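Local coordinates for ethanolamine utilization protein EutJ (Carboxydothermus hydrogenoformans Z-2901, PDB 3H1Q) that binds ATP as a member of the actin-like ATPase superfamily and is associated with ethanolamine utilization, at residues A[32-37]-A[263-268]. Sequence-based numbering, arbitrary orientation.
With ATP (adenosine-5'-triphosphate), chain C.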
# COMPACT_ATOMS: atom_id res chain seq x y z
N GLY A 32 3.43 12.30 3.32
CA GLY A 32 2.27 11.47 3.35
C GLY A 32 2.55 10.36 4.32
O GLY A 32 3.64 9.79 4.34
N VAL A 33 1.56 10.07 5.15
CA VAL A 33 1.67 8.92 6.00
C VAL A 33 0.59 7.94 5.58
O VAL A 33 -0.56 8.33 5.33
CB VAL A 33 1.55 9.31 7.46
CG1 VAL A 33 1.66 8.06 8.37
CG2 VAL A 33 2.62 10.33 7.81
N ASP A 34 0.99 6.67 5.45
CA ASP A 34 0.08 5.59 5.14
C ASP A 34 -0.04 4.69 6.33
O ASP A 34 0.91 3.97 6.70
CB ASP A 34 0.60 4.80 3.95
CG ASP A 34 -0.38 3.69 3.51
OD1 ASP A 34 -1.20 3.97 2.60
OD2 ASP A 34 -0.34 2.54 4.08
N LEU A 35 -1.23 4.71 6.94
CA LEU A 35 -1.49 3.81 8.05
C LEU A 35 -1.96 2.44 7.53
O LEU A 35 -2.56 2.35 6.45
CB LEU A 35 -2.46 4.45 9.05
CG LEU A 35 -1.93 5.75 9.69
CD1 LEU A 35 -2.93 6.35 10.65
CD2 LEU A 35 -0.59 5.53 10.39
N GLY A 36 -1.63 1.35 8.22
CA GLY A 36 -1.88 0.06 7.59
C GLY A 36 -1.84 -1.15 8.49
O GLY A 36 -1.34 -1.13 9.65
N THR A 37 -2.37 -2.22 7.93
CA THR A 37 -2.48 -3.49 8.57
C THR A 37 -1.14 -4.15 8.84
O THR A 37 -0.98 -4.86 9.83
CB THR A 37 -3.18 -4.41 7.62
OG1 THR A 37 -4.27 -3.68 7.05
CG2 THR A 37 -3.65 -5.64 8.33
N VAL A 263 2.62 1.85 -3.85
CA VAL A 263 1.85 2.72 -4.75
C VAL A 263 0.97 3.69 -3.97
O VAL A 263 1.02 4.89 -4.26
CB VAL A 263 1.06 1.95 -5.88
CG1 VAL A 263 0.32 2.93 -6.79
CG2 VAL A 263 2.01 1.07 -6.68
N THR A 264 0.23 3.20 -2.97
CA THR A 264 -0.68 4.05 -2.21
C THR A 264 0.12 5.06 -1.42
O THR A 264 -0.14 6.26 -1.54
CB THR A 264 -1.64 3.26 -1.26
OG1 THR A 264 -2.31 2.23 -2.00
CG2 THR A 264 -2.71 4.20 -0.66
N PRO A 265 1.10 4.59 -0.62
CA PRO A 265 1.92 5.53 0.12
C PRO A 265 2.39 6.72 -0.75
O PRO A 265 2.18 7.89 -0.37
CB PRO A 265 3.08 4.67 0.58
CG PRO A 265 2.48 3.32 0.75
CD PRO A 265 1.48 3.19 -0.34
N LEU A 266 2.95 6.45 -1.93
CA LEU A 266 3.41 7.51 -2.80
C LEU A 266 2.25 8.38 -3.18
O LEU A 266 2.41 9.58 -3.36
CB LEU A 266 4.07 6.97 -4.06
CG LEU A 266 4.31 7.99 -5.20
CD1 LEU A 266 5.40 9.01 -4.88
CD2 LEU A 266 4.64 7.26 -6.49
N GLY A 267 1.08 7.76 -3.34
CA GLY A 267 -0.12 8.52 -3.73
C GLY A 267 -0.58 9.51 -2.66
O GLY A 267 -0.89 10.65 -2.97
N ILE A 268 -0.60 9.07 -1.41
CA ILE A 268 -0.94 9.94 -0.30
C ILE A 268 -0.02 11.15 -0.28
O ILE A 268 -0.48 12.31 -0.35
CB ILE A 268 -0.86 9.21 1.03
CG1 ILE A 268 -1.90 8.09 1.09
CG2 ILE A 268 -1.18 10.15 2.15
CD1 ILE A 268 -1.62 7.07 2.13
PG ATP C . -2.19 -0.88 2.88
O1G ATP C . -0.75 -0.44 2.73
O2G ATP C . -2.69 -1.75 1.76
O3G ATP C . -3.16 0.27 3.10
PB ATP C . -0.91 -2.63 4.65
O1B ATP C . -1.16 -3.60 5.75
O2B ATP C . 0.19 -1.64 4.88
O3B ATP C . -2.24 -1.88 4.15
PA ATP C . 0.57 -3.48 2.23
O1A ATP C . 1.72 -2.64 2.71
O2A ATP C . -0.12 -3.09 0.96
O3A ATP C . -0.61 -3.54 3.34
O5' ATP C . 1.00 -5.03 2.22
C5' ATP C . 1.47 -5.76 3.34
C4' ATP C . 1.50 -7.19 2.85
O4' ATP C . 2.37 -7.27 1.71
C3' ATP C . 2.09 -8.12 3.88
O3' ATP C . 1.30 -9.30 4.01
C2' ATP C . 3.42 -8.55 3.32
O2' ATP C . 3.72 -9.89 3.68
C1' ATP C . 3.25 -8.38 1.82
N9 ATP C . 4.65 -8.31 1.27
C8 ATP C . 5.59 -7.37 1.50
N7 ATP C . 6.77 -7.69 0.91
C5 ATP C . 6.62 -8.87 0.29
C6 ATP C . 7.46 -9.79 -0.54
N6 ATP C . 8.74 -9.50 -0.84
N1 ATP C . 6.89 -10.93 -0.99
C2 ATP C . 5.62 -11.27 -0.73
N3 ATP C . 4.79 -10.49 -0.00
C4 ATP C . 5.22 -9.29 0.53
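Asp34 OD1 is bordered by three aliphatic groups of helix 263-268 and makes no hydrogen bond to any of them: Thr264 CG2 lies 3.6 Å away, Pro265 CD is 4.1 Å off, and the CD1 tip of Ile268 comes in at about a right angle to the acid. The other carboxylate oxygen turns toward the nucleotide, with Asp34 OD2 3.3 Å from ATP O1G. One acid thus illustrates how a pocket residue can meet apolar groups on one side and the ligand on the other. With CG anti to its backbone N (chi1 -176°), the Asp34 side chain reaches off the strand between helix and phosphates. The Pro265 ring lies beside its stem, CG being 4.0 Å from Asp34 CG.

Further back along the strand, the other branch of Ile268 rests on main chain, its CG2 being 3.9 Å from Gly32 CA. Ile268 CD1 extends to Val33 O at 3.6 Å, so both branches line the backbone while the Val33 side chain points away from the helix, beside Leu42 and Ala95 of the neighbouring strands. Strand 32-34 and the helix run roughly antiparallel, at 146°, with their axes 7.0 Å apart at closest approach.

Thr264 meets Asp34 with its methyl, while its hydroxyl is held in a hydrogen bond with Asp145 OD2 of strand 141-146. Helix 128-136 also touches both Asp34, through Glu128, and Thr264, through Ala131. Beyond the strand the chain turns beside the triphosphate, where Thr37 N approaches ATP O1B to 2.8 Å. A strand ending in an Asp-Leu-Gly-Thr turn at the phosphates, backed by a helix near the C-terminus that touches strands of one sheet and hydrogen-bonds to the other, is consistent with the phosphate-1 motif and an interdomain connecting helix of the actin-like ATPase fold.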